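Local coordinates for protein kcn28 (Kitasatospora, PDB 6J31) that is of unknown function but has the two-domain GT-B fold, its C-terminal part resembling erythromycin biosynthesis protein CIII, with (2E,2'E)-3,3'-(1,2-phenylene)di(prop-2-enoic acid) bound in a pocket, at residues 2-13 with 32-43; 228-239 with 292-302. One frame throughout, in Å; residues are numbered along the deposited sequence.

Contact 1 (2-13 with 32-43); sequences PRPGHIAMVSVP and GHRVTYANDPSV
Met9 lies along Tyr37 where strands 6-10 and 34-39 run parallel, 4.6 Å apart at their axes. Its CG, anti to the backbone N (chi1 174°), sits squarely over the tyrosine ring, 3.7 Å from the centroid; the bend at chi2 then takes SD higher above the same face, a longer Met-aromatic contact. Tyr37 OH ends against Ser11 CB, buried and without a polar partner. The other face of the sheet carries His6, Ala8 and Val10 beside Arg34, Thr36 and Ala38. Here His6 NE2 and Thr36 OG1 share a nearly straight hydrogen bond of 2.7 Å in the imidazole plane, while the Arg34 guanidinium lies flat over one face of that ring, planes 26° apart. The loose, solvent side is the N-terminal end, where Pro2, Arg3 and Pro4 are exposed and poorly ordered. Past the end of strand 6-10, Asn39 ND2 reaches Val12 O in a weak bond of 3.3 Å, and Pro13 rests on Asp40 CB. An Asx turn at Asp40, whose OD1 takes Ser42 N, leads into helix 44-49. Outside the pair, Arg34 forms a salt bridge with Asp99; helix 22-30, the crossover of this beta-alpha-beta unit, covers Met9 and Val35, helix 74-96 covers Ala8, Val10 and Ala38, and strand 103-107 continues the sheet beyond strand 6-10.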
loop_
_atom_site.group_PDB
_atom_site.type_symbol
_atom_site.label_atom_id
_atom_site.label_comp_id
_atom_site.label_asym_id
_atom_site.label_seq_id
_atom_site.Cartn_x
_atom_site.Cartn_y
_atom_site.Cartn_z
ATOM N N PRO A 2 26.205 12.218 -5.378
ATOM C CA PRO A 2 26.383 13.674 -5.366
ATOM C C PRO A 2 26.766 14.235 -3.995
ATOM O O PRO A 2 26.997 13.492 -3.040
ATOM C CB PRO A 2 25.004 14.202 -5.789
ATOM C CG PRO A 2 24.057 13.094 -5.490
ATOM C CD PRO A 2 24.825 11.834 -5.722
ATOM N N ARG A 3 26.833 15.565 -3.932
ATOM C CA ARG A 3 27.028 16.295 -2.690
ATOM C C ARG A 3 25.848 16.030 -1.755
ATOM O O ARG A 3 24.803 15.545 -2.198
ATOM C CB ARG A 3 27.172 17.797 -2.980
ATOM C CG ARG A 3 28.230 18.189 -4.038
ATOM C CD ARG A 3 27.766 17.895 -5.477
ATOM N NE ARG A 3 27.775 19.055 -6.364
ATOM C CZ ARG A 3 26.881 20.037 -6.321
ATOM N NH1 ARG A 3 26.962 21.047 -7.176
ATOM N NH2 ARG A 3 25.915 20.020 -5.411
ATOM N N PRO A 4 26.003 16.312 -0.435
ATOM C CA PRO A 4 24.929 16.006 0.531
ATOM C C PRO A 4 23.540 16.435 0.084
ATOM O O PRO A 4 22.792 15.623 -0.467
ATOM C CB PRO A 4 25.371 16.769 1.785
ATOM C CG PRO A 4 26.854 16.748 1.707
ATOM C CD PRO A 4 27.231 16.758 0.245
ATOM N N GLY A 5 23.149 17.673 0.342
ATOM C CA GLY A 5 21.851 18.106 -0.125
ATOM C C GLY A 5 20.726 17.741 0.827
ATOM O O GLY A 5 20.815 16.809 1.626
ATOM N N HIS A 6 19.636 18.485 0.711
ATOM C CA HIS A 6 18.481 18.346 1.583
ATOM C C HIS A 6 17.335 17.723 0.794
ATOM O O HIS A 6 16.863 18.305 -0.189
ATOM C CB HIS A 6 18.086 19.707 2.160
ATOM C CG HIS A 6 16.845 19.679 2.997
ATOM N ND1 HIS A 6 16.142 20.820 3.317
ATOM C CD2 HIS A 6 16.176 18.651 3.572
ATOM C CE1 HIS A 6 15.095 20.498 4.055
ATOM N NE2 HIS A 6 15.090 19.186 4.220
ATOM N N ILE A 7 16.903 16.539 1.224
ATOM C CA ILE A 7 15.773 15.827 0.636
ATOM C C ILE A 7 14.616 15.884 1.623
ATOM O O ILE A 7 14.776 15.511 2.790
ATOM C CB ILE A 7 16.130 14.366 0.314
ATOM C CG1 ILE A 7 17.221 14.291 -0.754
ATOM C CG2 ILE A 7 14.893 13.593 -0.117
ATOM C CD1 ILE A 7 17.801 12.912 -0.921
ATOM N N ALA A 8 13.455 16.340 1.160
ATOM C CA ALA A 8 12.264 16.437 1.997
ATOM C C ALA A 8 11.242 15.403 1.549
ATOM O O ALA A 8 10.752 15.456 0.416
ATOM C CB ALA A 8 11.655 17.838 1.943
ATOM N N MET A 9 10.914 14.485 2.448
ATOM C CA MET A 9 9.875 13.489 2.242
ATOM C C MET A 9 8.608 13.950 2.952
ATOM O O MET A 9 8.671 14.496 4.058
ATOM C CB MET A 9 10.327 12.127 2.776
ATOM C CG MET A 9 9.269 11.035 2.743
ATOM S SD MET A 9 8.729 10.597 1.085
ATOM C CE MET A 9 7.436 9.413 1.452
ATOM N N VAL A 10 7.464 13.789 2.287
ATOM C CA VAL A 10 6.165 14.144 2.852
ATOM C C VAL A 10 5.220 12.969 2.647
ATOM O O VAL A 10 5.135 12.419 1.544
ATOM C CB VAL A 10 5.578 15.420 2.210
ATOM C CG1 VAL A 10 4.340 15.881 2.974
ATOM C CG2 VAL A 10 6.621 16.536 2.138
ATOM N N SER A 11 4.510 12.586 3.701
ATOM C CA SER A 11 3.516 11.529 3.590
ATOM C C SER A 11 2.381 11.828 4.558
ATOM O O SER A 11 2.283 12.925 5.111
ATOM C CB SER A 11 4.117 10.142 3.834
ATOM O OG SER A 11 3.181 9.138 3.471
ATOM N N VAL A 12 1.508 10.842 4.733
ATOM C CA VAL A 12 0.310 10.981 5.556
ATOM C C VAL A 12 0.312 9.855 6.582
ATOM O O VAL A 12 0.988 8.830 6.398
ATOM C CB VAL A 12 -0.971 10.949 4.692
ATOM C CG1 VAL A 12 -0.913 12.033 3.623
ATOM C CG2 VAL A 12 -1.143 9.576 4.063
ATOM N N PRO A 13 -0.446 10.006 7.674
ATOM C CA PRO A 13 -0.447 8.968 8.717
ATOM C C PRO A 13 -1.225 7.705 8.364
ATOM O O PRO A 13 -1.110 6.718 9.104
ATOM C CB PRO A 13 -1.084 9.687 9.914
ATOM C CG PRO A 13 -1.972 10.707 9.294
ATOM C CD PRO A 13 -1.229 11.189 8.083
ATOM N N GLY A 32 24.386 9.752 3.323
ATOM C CA GLY A 32 24.923 11.017 3.782
ATOM C C GLY A 32 24.080 12.240 3.505
ATOM O O GLY A 32 24.559 13.357 3.728
ATOM N N HIS A 33 22.852 12.077 3.024
ATOM C CA HIS A 33 22.002 13.226 2.758
ATOM C C HIS A 33 21.270 13.671 4.019
ATOM O O HIS A 33 21.008 12.886 4.934
ATOM C CB HIS A 33 20.969 12.905 1.679
ATOM C CG HIS A 33 21.564 12.534 0.361
ATOM N ND1 HIS A 33 22.300 13.418 -0.397
ATOM C CD2 HIS A 33 21.516 11.380 -0.345
ATOM C CE1 HIS A 33 22.692 12.820 -1.507
ATOM N NE2 HIS A 33 22.225 11.584 -1.503
ATOM N N ARG A 34 20.895 14.944 4.037
ATOM C CA ARG A 34 20.008 15.456 5.073
ATOM C C ARG A 34 18.576 15.241 4.602
ATOM O O ARG A 34 18.137 15.859 3.626
ATOM C CB ARG A 34 20.269 16.929 5.364
ATOM C CG ARG A 34 19.302 17.465 6.401
ATOM C CD ARG A 34 19.237 18.975 6.423
ATOM N NE ARG A 34 18.237 19.438 7.378
ATOM C CZ ARG A 34 17.606 20.599 7.281
ATOM N NH1 ARG A 34 17.895 21.426 6.285
ATOM N NH2 ARG A 34 16.702 20.942 8.186
ATOM N N VAL A 35 17.852 14.364 5.288
ATOM C CA VAL A 35 16.488 14.006 4.926
ATOM C C VAL A 35 15.555 14.501 6.021
ATOM O O VAL A 35 15.731 14.164 7.200
ATOM C CB VAL A 35 16.333 12.493 4.712
ATOM C CG1 VAL A 35 14.924 12.171 4.235
ATOM C CG2 VAL A 35 17.360 12.000 3.716
ATOM N N THR A 36 14.587 15.326 5.642
ATOM C CA THR A 36 13.503 15.707 6.533
ATOM C C THR A 36 12.243 14.979 6.089
ATOM O O THR A 36 12.044 14.732 4.895
ATOM C CB THR A 36 13.271 17.223 6.545
ATOM O OG1 THR A 36 13.017 17.696 5.217
ATOM C CG2 THR A 36 14.502 17.933 7.112
ATOM N N TYR A 37 11.415 14.596 7.056
ATOM C CA TYR A 37 10.224 13.796 6.794
ATOM C C TYR A 37 9.040 14.475 7.471
ATOM O O TYR A 37 8.936 14.471 8.702
ATOM C CB TYR A 37 10.422 12.363 7.295
ATOM C CG TYR A 37 9.416 11.352 6.794
ATOM C CD1 TYR A 37 8.152 11.737 6.355
ATOM C CD2 TYR A 37 9.738 10.003 6.747
ATOM C CE1 TYR A 37 7.242 10.807 5.899
ATOM C CE2 TYR A 37 8.832 9.068 6.291
ATOM C CZ TYR A 37 7.589 9.475 5.868
ATOM O OH TYR A 37 6.687 8.541 5.410
ATOM N N ALA A 38 8.148 15.042 6.665
ATOM C CA ALA A 38 6.961 15.718 7.166
ATOM C C ALA A 38 5.814 14.723 7.257
ATOM O O ALA A 38 5.452 14.092 6.258
ATOM C CB ALA A 38 6.583 16.893 6.266
ATOM N N ASN A 39 5.252 14.577 8.453
ATOM C CA ASN A 39 4.112 13.697 8.649
ATOM C C ASN A 39 3.451 14.046 9.975
ATOM O O ASN A 39 3.995 14.803 10.783
ATOM C CB ASN A 39 4.531 12.227 8.601
ATOM C CG ASN A 39 3.442 11.338 8.047
ATOM O OD1 ASN A 39 2.252 11.602 8.234
ATOM N ND2 ASN A 39 3.840 10.296 7.327
ATOM N N ASP A 40 2.270 13.476 10.188
ATOM C CA ASP A 40 1.536 13.704 11.423
ATOM C C ASP A 40 2.302 13.105 12.603
ATOM O O ASP A 40 2.932 12.055 12.466
ATOM C CB ASP A 40 0.138 13.095 11.323
ATOM C CG ASP A 40 -0.755 13.461 12.500
ATOM O OD1 ASP A 40 -0.541 12.908 13.601
ATOM O OD2 ASP A 40 -1.679 14.289 12.323
ATOM N N PRO A 41 2.289 13.760 13.767
ATOM C CA PRO A 41 3.024 13.212 14.917
ATOM C C PRO A 41 2.539 11.844 15.364
ATOM O O PRO A 41 3.280 11.143 16.061
ATOM C CB PRO A 41 2.796 14.267 16.010
ATOM C CG PRO A 41 2.514 15.520 15.263
ATOM C CD PRO A 41 1.732 15.090 14.059
ATOM N N SER A 42 1.344 11.419 14.959
ATOM C CA SER A 42 0.869 10.101 15.360
ATOM C C SER A 42 1.765 8.975 14.857
ATOM O O SER A 42 1.729 7.876 15.417
ATOM C CB SER A 42 -0.564 9.893 14.876
ATOM O OG SER A 42 -0.627 9.907 13.465
ATOM N N VAL A 43 2.579 9.225 13.833
ATOM C CA VAL A 43 3.440 8.197 13.261
ATOM C C VAL A 43 4.895 8.604 13.450
ATOM O O VAL A 43 5.770 8.237 12.652
ATOM C CB VAL A 43 3.108 7.951 11.780
ATOM C CG1 VAL A 43 1.695 7.413 11.653
ATOM C CG2 VAL A 43 3.299 9.236 10.951
#

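Contact 2 (228-239 with 292-302); sequences EKVALVSLGSHL and VLEQADVFVTH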
loop_
_atom_site.group_PDB
_atom_site.type_symbol
_atom_site.label_atom_id
_atom_site.label_comp_id
_atom_site.label_asym_id
_atom_site.label_seq_id
_atom_site.Cartn_x
_atom_site.Cartn_y
_atom_site.Cartn_z
ATOM N N GLU A 228 2.042 -30.758 8.828
ATOM C CA GLU A 228 2.678 -30.876 7.518
ATOM C C GLU A 228 2.554 -29.593 6.704
ATOM O O GLU A 228 3.488 -29.217 5.987
ATOM C CB GLU A 228 2.074 -32.057 6.764
ATOM C CG GLU A 228 1.732 -33.223 7.672
ATOM C CD GLU A 228 2.208 -34.550 7.129
ATOM O OE1 GLU A 228 1.920 -34.848 5.952
ATOM O OE2 GLU A 228 2.879 -35.289 7.881
ATOM N N LYS A 229 1.419 -28.905 6.798
ATOM C CA LYS A 229 1.188 -27.690 6.033
ATOM C C LYS A 229 0.713 -26.584 6.965
ATOM O O LYS A 229 0.057 -26.845 7.976
ATOM C CB LYS A 229 0.164 -27.922 4.913
ATOM C CG LYS A 229 0.601 -28.960 3.886
ATOM C CD LYS A 229 0.923 -28.338 2.535
ATOM C CE LYS A 229 1.561 -29.361 1.602
ATOM N NZ LYS A 229 1.566 -28.906 0.183
ATOM N N VAL A 230 1.073 -25.346 6.629
ATOM C CA VAL A 230 0.763 -24.181 7.449
ATOM C C VAL A 230 -0.025 -23.183 6.613
ATOM O O VAL A 230 0.366 -22.863 5.485
ATOM C CB VAL A 230 2.041 -23.531 8.008
ATOM C CG1 VAL A 230 1.730 -22.177 8.623
ATOM C CG2 VAL A 230 2.700 -24.450 9.020
ATOM N N ALA A 231 -1.113 -22.675 7.179
ATOM C CA ALA A 231 -1.923 -21.639 6.560
ATOM C C ALA A 231 -1.952 -20.410 7.453
ATOM O O ALA A 231 -2.078 -20.526 8.676
ATOM C CB ALA A 231 -3.346 -22.126 6.314
ATOM N N LEU A 232 -1.849 -19.233 6.841
ATOM C CA LEU A 232 -1.978 -17.968 7.549
ATOM C C LEU A 232 -3.189 -17.222 7.009
ATOM O O LEU A 232 -3.309 -17.029 5.795
ATOM C CB LEU A 232 -0.719 -17.106 7.402
ATOM C CG LEU A 232 -0.877 -15.663 7.899
ATOM C CD1 LEU A 232 -1.136 -15.620 9.405
ATOM C CD2 LEU A 232 0.325 -14.809 7.530
ATOM N N VAL A 233 -4.090 -16.830 7.903
ATOM C CA VAL A 233 -5.253 -16.022 7.553
ATOM C C VAL A 233 -5.068 -14.657 8.197
ATOM O O VAL A 233 -5.060 -14.534 9.428
ATOM C CB VAL A 233 -6.567 -16.672 8.009
ATOM C CG1 VAL A 233 -7.748 -15.751 7.703
ATOM C CG2 VAL A 233 -6.751 -18.023 7.348
ATOM N N SER A 234 -4.913 -13.627 7.368
ATOM C CA SER A 234 -4.671 -12.278 7.873
ATOM C C SER A 234 -5.285 -11.289 6.890
ATOM O O SER A 234 -4.715 -11.033 5.826
ATOM C CB SER A 234 -3.181 -12.021 8.059
ATOM O OG SER A 234 -2.956 -10.835 8.803
ATOM N N LEU A 235 -6.440 -10.740 7.250
ATOM C CA LEU A 235 -7.070 -9.717 6.423
ATOM C C LEU A 235 -6.600 -8.357 6.939
ATOM O O LEU A 235 -7.324 -7.607 7.591
ATOM C CB LEU A 235 -8.583 -9.858 6.495
ATOM C CG LEU A 235 -9.149 -11.269 6.305
ATOM C CD1 LEU A 235 -10.662 -11.234 6.365
ATOM C CD2 LEU A 235 -8.679 -11.878 4.992
ATOM N N GLY A 236 -5.353 -8.043 6.614
ATOM C CA GLY A 236 -4.685 -6.901 7.211
ATOM C C GLY A 236 -5.018 -5.556 6.614
ATOM O O GLY A 236 -4.112 -4.794 6.268
ATOM N N SER A 237 -6.309 -5.260 6.468
ATOM C CA SER A 237 -6.730 -3.944 6.001
ATOM C C SER A 237 -7.531 -3.197 7.064
ATOM O O SER A 237 -8.619 -2.681 6.794
ATOM C CB SER A 237 -7.521 -4.070 4.700
ATOM O OG SER A 237 -7.935 -2.804 4.206
ATOM N N HIS A 238 -7.008 -3.184 8.293
ATOM C CA HIS A 238 -7.537 -2.391 9.402
ATOM C C HIS A 238 -8.914 -2.882 9.850
ATOM O O HIS A 238 -9.088 -3.273 11.011
ATOM C CB HIS A 238 -7.578 -0.911 9.005
ATOM C CG HIS A 238 -7.828 0.018 10.147
ATOM N ND1 HIS A 238 -9.074 0.215 10.699
ATOM C CD2 HIS A 238 -6.980 0.825 10.827
ATOM C CE1 HIS A 238 -8.980 1.099 11.677
ATOM N NE2 HIS A 238 -7.721 1.485 11.774
ATOM N N LEU A 239 -9.893 -2.880 8.942
ATOM C CA LEU A 239 -11.261 -3.317 9.251
ATOM C C LEU A 239 -11.453 -4.827 9.075
ATOM O O LEU A 239 -12.185 -5.303 8.208
ATOM C CB LEU A 239 -12.251 -2.540 8.395
ATOM C CG LEU A 239 -12.725 -1.228 9.020
ATOM C CD1 LEU A 239 -12.933 -1.397 10.518
ATOM C CD2 LEU A 239 -11.752 -0.113 8.722
ATOM N N VAL A 292 5.694 -15.780 9.757
ATOM C CA VAL A 292 4.728 -16.843 9.495
ATOM C C VAL A 292 4.752 -17.241 8.024
ATOM O O VAL A 292 4.680 -18.430 7.689
ATOM C CB VAL A 292 3.320 -16.408 9.941
ATOM C CG1 VAL A 292 2.291 -17.474 9.587
ATOM C CG2 VAL A 292 3.304 -16.131 11.430
ATOM N N LEU A 293 4.852 -16.258 7.122
ATOM C CA LEU A 293 4.907 -16.565 5.695
ATOM C C LEU A 293 6.139 -17.383 5.341
ATOM O O LEU A 293 6.123 -18.137 4.362
ATOM C CB LEU A 293 4.872 -15.279 4.873
ATOM C CG LEU A 293 3.552 -14.504 4.932
ATOM C CD1 LEU A 293 3.621 -13.247 4.075
ATOM C CD2 LEU A 293 2.378 -15.391 4.526
ATOM N N GLU A 294 7.207 -17.263 6.136
ATOM C CA GLU A 294 8.405 -18.060 5.901
ATOM C C GLU A 294 8.108 -19.550 5.977
ATOM O O GLU A 294 8.767 -20.350 5.303
ATOM C CB GLU A 294 9.485 -17.689 6.919
ATOM C CG GLU A 294 10.809 -17.263 6.312
ATOM C CD GLU A 294 11.868 -16.985 7.367
ATOM O OE1 GLU A 294 11.813 -15.906 7.997
ATOM O OE2 GLU A 294 12.755 -17.843 7.562
ATOM N N GLN A 295 7.124 -19.941 6.786
ATOM C CA GLN A 295 6.764 -21.338 6.973
ATOM C C GLN A 295 5.383 -21.652 6.412
ATOM O O GLN A 295 4.876 -22.759 6.619
ATOM C CB GLN A 295 6.805 -21.695 8.463
ATOM C CG GLN A 295 8.028 -21.177 9.213
ATOM C CD GLN A 295 9.283 -21.985 8.956
ATOM O OE1 GLN A 295 9.232 -23.204 8.800
ATOM N NE2 GLN A 295 10.423 -21.305 8.920
ATOM N N ALA A 296 4.760 -20.700 5.723
ATOM C CA ALA A 296 3.391 -20.860 5.258
ATOM C C ALA A 296 3.319 -21.596 3.923
ATOM O O ALA A 296 4.197 -21.474 3.063
ATOM C CB ALA A 296 2.711 -19.497 5.131
ATOM N N ASP A 297 2.238 -22.358 3.756
ATOM C CA ASP A 297 1.927 -22.998 2.487
ATOM C C ASP A 297 0.802 -22.302 1.734
ATOM O O ASP A 297 0.673 -22.505 0.522
ATOM C CB ASP A 297 1.560 -24.472 2.719
ATOM C CG ASP A 297 2.709 -25.271 3.320
ATOM O OD1 ASP A 297 3.645 -25.618 2.570
ATOM O OD2 ASP A 297 2.686 -25.551 4.539
ATOM N N VAL A 298 -0.004 -21.492 2.417
ATOM C CA VAL A 298 -1.028 -20.675 1.777
ATOM C C VAL A 298 -1.265 -19.456 2.654
ATOM O O VAL A 298 -1.021 -19.484 3.863
ATOM C CB VAL A 298 -2.341 -21.457 1.523
ATOM C CG1 VAL A 298 -3.107 -21.643 2.807
ATOM C CG2 VAL A 298 -3.201 -20.733 0.497
ATOM N N PHE A 299 -1.719 -18.371 2.032
ATOM C CA PHE A 299 -1.903 -17.087 2.694
ATOM C C PHE A 299 -3.253 -16.527 2.274
ATOM O O PHE A 299 -3.491 -16.316 1.082
ATOM C CB PHE A 299 -0.758 -16.134 2.324
ATOM C CG PHE A 299 -0.861 -14.761 2.929
ATOM C CD1 PHE A 299 -1.540 -14.544 4.114
ATOM C CD2 PHE A 299 -0.255 -13.681 2.307
ATOM C CE1 PHE A 299 -1.620 -13.274 4.662
ATOM C CE2 PHE A 299 -0.327 -12.411 2.848
ATOM C CZ PHE A 299 -1.010 -12.206 4.026
ATOM N N VAL A 300 -4.141 -16.307 3.239
ATOM C CA VAL A 300 -5.457 -15.735 2.972
ATOM C C VAL A 300 -5.444 -14.273 3.403
ATOM O O VAL A 300 -5.257 -13.972 4.588
ATOM C CB VAL A 300 -6.570 -16.509 3.695
ATOM C CG1 VAL A 300 -7.930 -15.964 3.285
ATOM C CG2 VAL A 300 -6.465 -17.997 3.410
ATOM N N THR A 301 -5.648 -13.366 2.446
ATOM C CA THR A 301 -5.529 -11.933 2.680
ATOM C C THR A 301 -6.649 -11.206 1.946
ATOM O O THR A 301 -7.315 -11.773 1.077
ATOM C CB THR A 301 -4.162 -11.399 2.219
ATOM O OG1 THR A 301 -4.135 -9.970 2.327
ATOM C CG2 THR A 301 -3.895 -11.802 0.773
ATOM N N HIS A 302 -6.863 -9.935 2.315
ATOM C CA HIS A 302 -7.809 -9.103 1.574
ATOM C C HIS A 302 -7.325 -8.785 0.166
ATOM O O HIS A 302 -8.145 -8.448 -0.694
ATOM C CB HIS A 302 -8.075 -7.770 2.289
ATOM C CG HIS A 302 -9.174 -7.820 3.308
ATOM N ND1 HIS A 302 -10.402 -8.401 3.064
ATOM C CD2 HIS A 302 -9.247 -7.304 4.557
ATOM C CE1 HIS A 302 -11.166 -8.276 4.134
ATOM N NE2 HIS A 302 -10.490 -7.612 5.054
HETATM O O HOH W 1 3.090 -26.706 -0.015
#
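Backbone bonds join Leu232 and Ser234 to Val298 and Val300 in parallel register: Leu232 N to Val298 O, Val300 N to Leu232 O, and Ser234 N to Val300 O at 2.8 Å. Near the start of strand 229-234, Asp297 OD2 accepts Val230 N at 2.6 Å through its anti lone pair. Asp297 N returns a bond to Val230 O, which also takes a weak one from Val298 N. A water accepts from Lys229 NZ and donates to Asp297 OD1, probably linking opposite charges that lie beyond salt-bridge distance. These are the central strands of the parallel C-terminal sheet of a GT-B fold, with strand 259-264 beyond 229-234 and 318-320 beyond 298-301. Apolar contacts divide between the sheet faces. On one, Leu232 CD2 meets Leu293 CD2 at 3.7 Å and Phe299 CE1 at 3.8 Å, while its CB touches Val292 CG1; chi1 of 169° swings CG away from the backbone N and lays the leucine beside the phenylalanine. On the other, Ala231 CB packs on Val298 CG1 and Val233 CG2 on Val300 CG2, under helix 243-253. There is one CH-pi contact: Leu235 CB lies over a face of the His302 ring, 3.5 Å from its centroid, and His302 ND1 is hydrogen-bonded to Ala321 O.

From the N terminus, contact 1 closes first: after strand 6-10 the chain passes through helix 22-30 and comes back as strand 34-39, a short loop with 18 residues between its segments. The chain then completes the N-terminal sheet before strand 229-234 opens the second one. Contact 2 closes a longer loop, passing helix 243-253 and strands 259-264 and 281-284 before helix 289-294 and strand 298-301. The two are in series, neither nested nor crossed. Their centres stand 33 Å apart on opposite sides of the chain's centre, one in each sheet; their nearest atoms are about 8 Å apart, and the side chains of Val12 and Ser237 are about 8 Å and 9 Å from the bound ligand.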